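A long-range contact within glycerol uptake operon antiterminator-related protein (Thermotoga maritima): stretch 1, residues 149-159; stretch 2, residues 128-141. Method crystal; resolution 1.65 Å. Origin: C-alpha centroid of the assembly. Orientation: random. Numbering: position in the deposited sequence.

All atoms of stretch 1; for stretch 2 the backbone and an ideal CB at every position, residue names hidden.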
# COMPACT_ATOMS: atom_id res chain seq x y z
N GLY A 149 -17.71 -2.21 3.63
CA GLY A 149 -17.25 -3.58 3.49
C GLY A 149 -15.85 -3.75 2.90
O GLY A 149 -15.28 -4.84 2.95
N ARG A 150 -15.28 -2.72 2.29
CA ARG A 150 -13.93 -2.87 1.75
C ARG A 150 -12.97 -2.15 2.67
O ARG A 150 -13.35 -1.19 3.34
CB ARG A 150 -13.84 -2.38 0.31
CG ARG A 150 -14.82 -3.19 -0.59
CD ARG A 150 -14.90 -2.72 -2.00
NE ARG A 150 -16.11 -3.25 -2.63
CZ ARG A 150 -16.16 -4.32 -3.42
NH1 ARG A 150 -15.09 -5.05 -3.67
NH2 ARG A 150 -17.32 -4.67 -3.92
N THR A 151 -11.75 -2.66 2.74
CA THR A 151 -10.69 -2.06 3.56
C THR A 151 -10.06 -0.92 2.82
O THR A 151 -9.60 -1.09 1.69
CB THR A 151 -9.64 -3.11 3.86
OG1 THR A 151 -10.24 -4.20 4.56
CG2 THR A 151 -8.61 -2.59 4.83
N VAL A 152 -10.06 0.27 3.42
CA VAL A 152 -9.38 1.42 2.86
C VAL A 152 -8.15 1.80 3.71
O VAL A 152 -8.23 1.92 4.93
CB VAL A 152 -10.34 2.64 2.71
CG1 VAL A 152 -9.57 3.89 2.22
CG2 VAL A 152 -11.48 2.29 1.77
N ILE A 153 -7.02 1.94 3.04
CA ILE A 153 -5.82 2.51 3.62
C ILE A 153 -5.66 3.88 3.03
O ILE A 153 -5.65 4.06 1.80
CB ILE A 153 -4.62 1.65 3.27
CG1 ILE A 153 -4.77 0.24 3.80
CG2 ILE A 153 -3.31 2.32 3.78
CD1 ILE A 153 -3.91 -0.76 3.10
N ALA A 154 -5.54 4.88 3.89
CA ALA A 154 -5.31 6.23 3.45
C ALA A 154 -3.84 6.47 3.28
O ALA A 154 -3.05 5.99 4.06
CB ALA A 154 -5.86 7.19 4.46
N ALA A 155 -3.48 7.21 2.26
CA ALA A 155 -2.08 7.64 2.14
C ALA A 155 -1.93 8.95 1.43
O ALA A 155 -2.67 9.25 0.48
CB ALA A 155 -1.27 6.52 1.38
N GLY A 156 -0.90 9.70 1.81
CA GLY A 156 -0.54 10.92 1.11
C GLY A 156 -0.94 12.21 1.78
O GLY A 156 -2.11 12.44 2.07
N LEU A 157 0.05 13.04 2.08
CA LEU A 157 -0.14 14.38 2.64
C LEU A 157 -0.85 14.38 4.02
O LEU A 157 -1.52 15.34 4.37
CB LEU A 157 -0.84 15.31 1.66
CG LEU A 157 -0.19 15.46 0.29
CD1 LEU A 157 -1.01 16.37 -0.67
CD2 LEU A 157 1.21 16.04 0.44
N VAL A 158 -0.75 13.28 4.75
CA VAL A 158 -1.22 13.27 6.13
C VAL A 158 -0.11 13.90 6.99
O VAL A 158 0.90 13.27 7.27
CB VAL A 158 -1.58 11.86 6.58
CG1 VAL A 158 -2.03 11.87 8.06
CG2 VAL A 158 -2.68 11.30 5.68
N GLU A 159 -0.31 15.16 7.36
CA GLU A 159 0.77 16.03 7.85
C GLU A 159 0.77 16.34 9.35
O GLU A 159 1.70 16.98 9.84
CB GLU A 159 0.76 17.35 7.08
CG GLU A 159 1.16 17.14 5.63
CD GLU A 159 1.44 18.44 4.88
OE1 GLU A 159 0.93 19.50 5.28
OE2 GLU A 159 2.13 18.35 3.84
N UNK A 128 -13.50 -7.01 -7.96
CA UNK A 128 -13.53 -7.61 -6.63
C UNK A 128 -12.36 -7.20 -5.75
O UNK A 128 -11.68 -8.04 -5.17
CB UNK A 128 -13.55 -9.13 -6.76
N UNK A 129 -12.11 -5.90 -5.63
CA UNK A 129 -10.98 -5.42 -4.85
C UNK A 129 -11.34 -5.30 -3.37
O UNK A 129 -12.20 -4.51 -3.00
CB UNK A 129 -10.50 -4.07 -5.39
N UNK A 130 -10.66 -6.06 -2.52
CA UNK A 130 -10.97 -6.09 -1.09
C UNK A 130 -10.27 -4.93 -0.35
O UNK A 130 -10.78 -4.44 0.62
CB UNK A 130 -10.55 -7.43 -0.49
N UNK A 131 -9.06 -4.61 -0.81
CA UNK A 131 -8.15 -3.66 -0.13
C UNK A 131 -7.65 -2.58 -1.10
O UNK A 131 -7.03 -2.84 -2.13
CB UNK A 131 -6.96 -4.40 0.47
N UNK A 132 -8.00 -1.34 -0.77
CA UNK A 132 -7.71 -0.22 -1.63
C UNK A 132 -6.92 0.82 -0.83
O UNK A 132 -7.27 1.08 0.32
CB UNK A 132 -9.00 0.38 -2.20
N UNK A 133 -5.89 1.40 -1.43
CA UNK A 133 -5.17 2.55 -0.88
C UNK A 133 -5.60 3.82 -1.60
O UNK A 133 -5.38 3.97 -2.80
CB UNK A 133 -3.66 2.35 -1.00
N UNK A 134 -6.20 4.71 -0.84
CA UNK A 134 -6.75 5.96 -1.40
C UNK A 134 -5.83 7.11 -1.09
O UNK A 134 -5.48 7.36 0.06
CB UNK A 134 -8.15 6.25 -0.85
N UNK A 135 -5.49 7.86 -2.13
CA UNK A 135 -4.65 9.04 -2.03
C UNK A 135 -5.35 10.28 -2.63
O UNK A 135 -6.09 10.13 -3.61
CB UNK A 135 -3.32 8.79 -2.73
N UNK A 136 -5.14 11.47 -2.06
CA UNK A 136 -4.41 11.67 -0.79
C UNK A 136 -5.30 11.29 0.40
O UNK A 136 -6.51 11.00 0.28
CB UNK A 136 -3.94 13.12 -0.66
N UNK A 137 -4.72 11.27 1.60
CA UNK A 137 -5.39 10.74 2.74
C UNK A 137 -6.65 11.48 3.19
O UNK A 137 -7.59 10.85 3.67
CB UNK A 137 -4.39 10.70 3.90
N UNK A 138 -6.66 12.79 2.95
CA UNK A 138 -7.73 13.69 3.40
C UNK A 138 -9.08 13.26 2.82
O UNK A 138 -10.12 13.53 3.42
CB UNK A 138 -7.42 15.13 3.00
N UNK A 139 -9.08 12.72 1.60
CA UNK A 139 -10.33 12.29 0.95
C UNK A 139 -10.61 10.81 1.08
O UNK A 139 -11.64 10.34 0.61
CB UNK A 139 -10.29 12.65 -0.54
N UNK A 140 -9.74 10.05 1.77
CA UNK A 140 -10.00 8.62 1.98
C UNK A 140 -11.32 8.33 2.72
O UNK A 140 -12.03 7.43 2.32
CB UNK A 140 -8.84 8.01 2.76
N UNK A 141 -11.67 9.08 3.76
CA UNK A 141 -12.95 8.85 4.46
C UNK A 141 -14.16 8.97 3.55
O UNK A 141 -15.05 8.11 3.62
CB UNK A 141 -13.10 9.84 5.62

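Position 128 has positive phi (69°), and its CA-to-CB bond points away from stretch 1. Positive phi favours glycine, with asparagine or aspartate next; the residue is Gly-128, just past the end of a helix. At 129 the bond points sideways, so stretch 1 scarcely restricts the side chain, and the backbone carbonyl matters more: NH1 of Arg-150 donates a hydrogen bond to O of position 129 at 3.0 Å. The residue is Val-129. Position 130 turns away into space free of stretch 1, where a polar residue is at home, and it is Asp-130, whose O accepts from Thr-151 N at 2.9 Å.

From 131 to 134 the backbone pairs in parallel with Thr-151 to Ala-154, and side chains alternate between faces. Position 131 lies on the face of Thr-151 and Ile-153, with Ile-153 CD1 5.4 Å from the ideal CB. A branched aliphatic would reach it and suit extended angles; Val-131 does, its CG1 3.8 Å from Ile-153 CD1. Position 132 turns to the face of Val-152, whose CG2 is 5.1 Å from the ideal CB, again inviting an aliphatic: Val-132. Its N donates to Thr-151 O (2.9 Å) and its O accepts from Ile-153 N (2.9 Å).

Position 133 returns to the Ile-153 face, near the methyl of Ala-155. Apolar groups alone would suggest an aliphatic, but a long polar chain could run past them. It is Glu-133: OE2 lies 3.5 Å from Ala-155 CB, while OE1 is hydrogen-bonded elsewhere in the structure. At 134 the ideal CB is 4.1 Å from Val-152 CG1, a place for a compact aliphatic. Val-134 fits, its CG2 3.7 Å from Val-152 CG1, and its N donates to Ile-153 O at 2.8 Å.

Position 135 points sideways, beside Ala-155 and Gly-156; a medium apolar chain could cover them, and Leu-135 brings CG to 4.1 Å from Ala-155 CB. The peptide bond leading into 136 is cis, which strongly suggests proline: Pro-136.

At 137 an ideal CB would stand 2.5 Å from Val-158 CG2, a clash, so glycine is required despite ordinary helical angles. Gly-137 N donates to Gly-156 O (2.9 Å). Positions 138 and 139 leave stretch 1 untouched and tolerate many residues: Ala-138 and Val-139. At 140 the bond points toward Ala-154, whose CB is 3.5 Å from the ideal CB, so a small residue suits: Ala-140, its CB 4.1 Å from Val-152 CG1. Position 141 points away; Pro-141 suits a helix start.

Stretch 2 (128-141) GVDVVEVLPGAVAP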
# COMPACT_ATOMS: atom_id res chain seq x y z
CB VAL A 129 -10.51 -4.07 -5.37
CG1 VAL A 129 -9.39 -3.55 -4.51
CG2 VAL A 129 -10.13 -4.17 -6.84
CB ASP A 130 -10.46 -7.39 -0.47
CG ASP A 130 -10.97 -8.63 -1.20
OD1 ASP A 130 -12.20 -8.74 -1.38
OD2 ASP A 130 -10.19 -9.53 -1.61
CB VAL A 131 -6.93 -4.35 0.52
CG1 VAL A 131 -6.07 -3.33 1.32
CG2 VAL A 131 -7.40 -5.48 1.45
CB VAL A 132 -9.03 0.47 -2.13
CG1 VAL A 132 -8.68 1.58 -3.05
CG2 VAL A 132 -9.93 -0.51 -2.82
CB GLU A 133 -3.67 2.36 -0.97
CG GLU A 133 -2.86 3.49 -0.29
CD GLU A 133 -1.37 3.27 -0.41
OE1 GLU A 133 -0.88 3.30 -1.54
OE2 GLU A 133 -0.72 3.11 0.63
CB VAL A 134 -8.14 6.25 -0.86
CG1 VAL A 134 -8.63 7.60 -1.38
CG2 VAL A 134 -9.10 5.12 -1.20
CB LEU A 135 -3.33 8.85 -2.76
CG LEU A 135 -2.48 7.62 -2.38
CD1 LEU A 135 -2.74 6.47 -3.28
CD2 LEU A 135 -1.01 8.06 -2.44
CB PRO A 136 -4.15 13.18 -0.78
CG PRO A 136 -5.38 13.76 -1.53
CD PRO A 136 -5.68 12.74 -2.57
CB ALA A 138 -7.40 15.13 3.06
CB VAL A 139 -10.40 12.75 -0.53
CG1 VAL A 139 -10.24 14.31 -0.59
CG2 VAL A 139 -9.31 12.08 -1.35
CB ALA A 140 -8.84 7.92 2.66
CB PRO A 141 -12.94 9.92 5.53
CG PRO A 141 -11.46 10.10 5.84
CD PRO A 141 -10.84 10.08 4.46
O HOH W 1 -4.11 14.24 2.92
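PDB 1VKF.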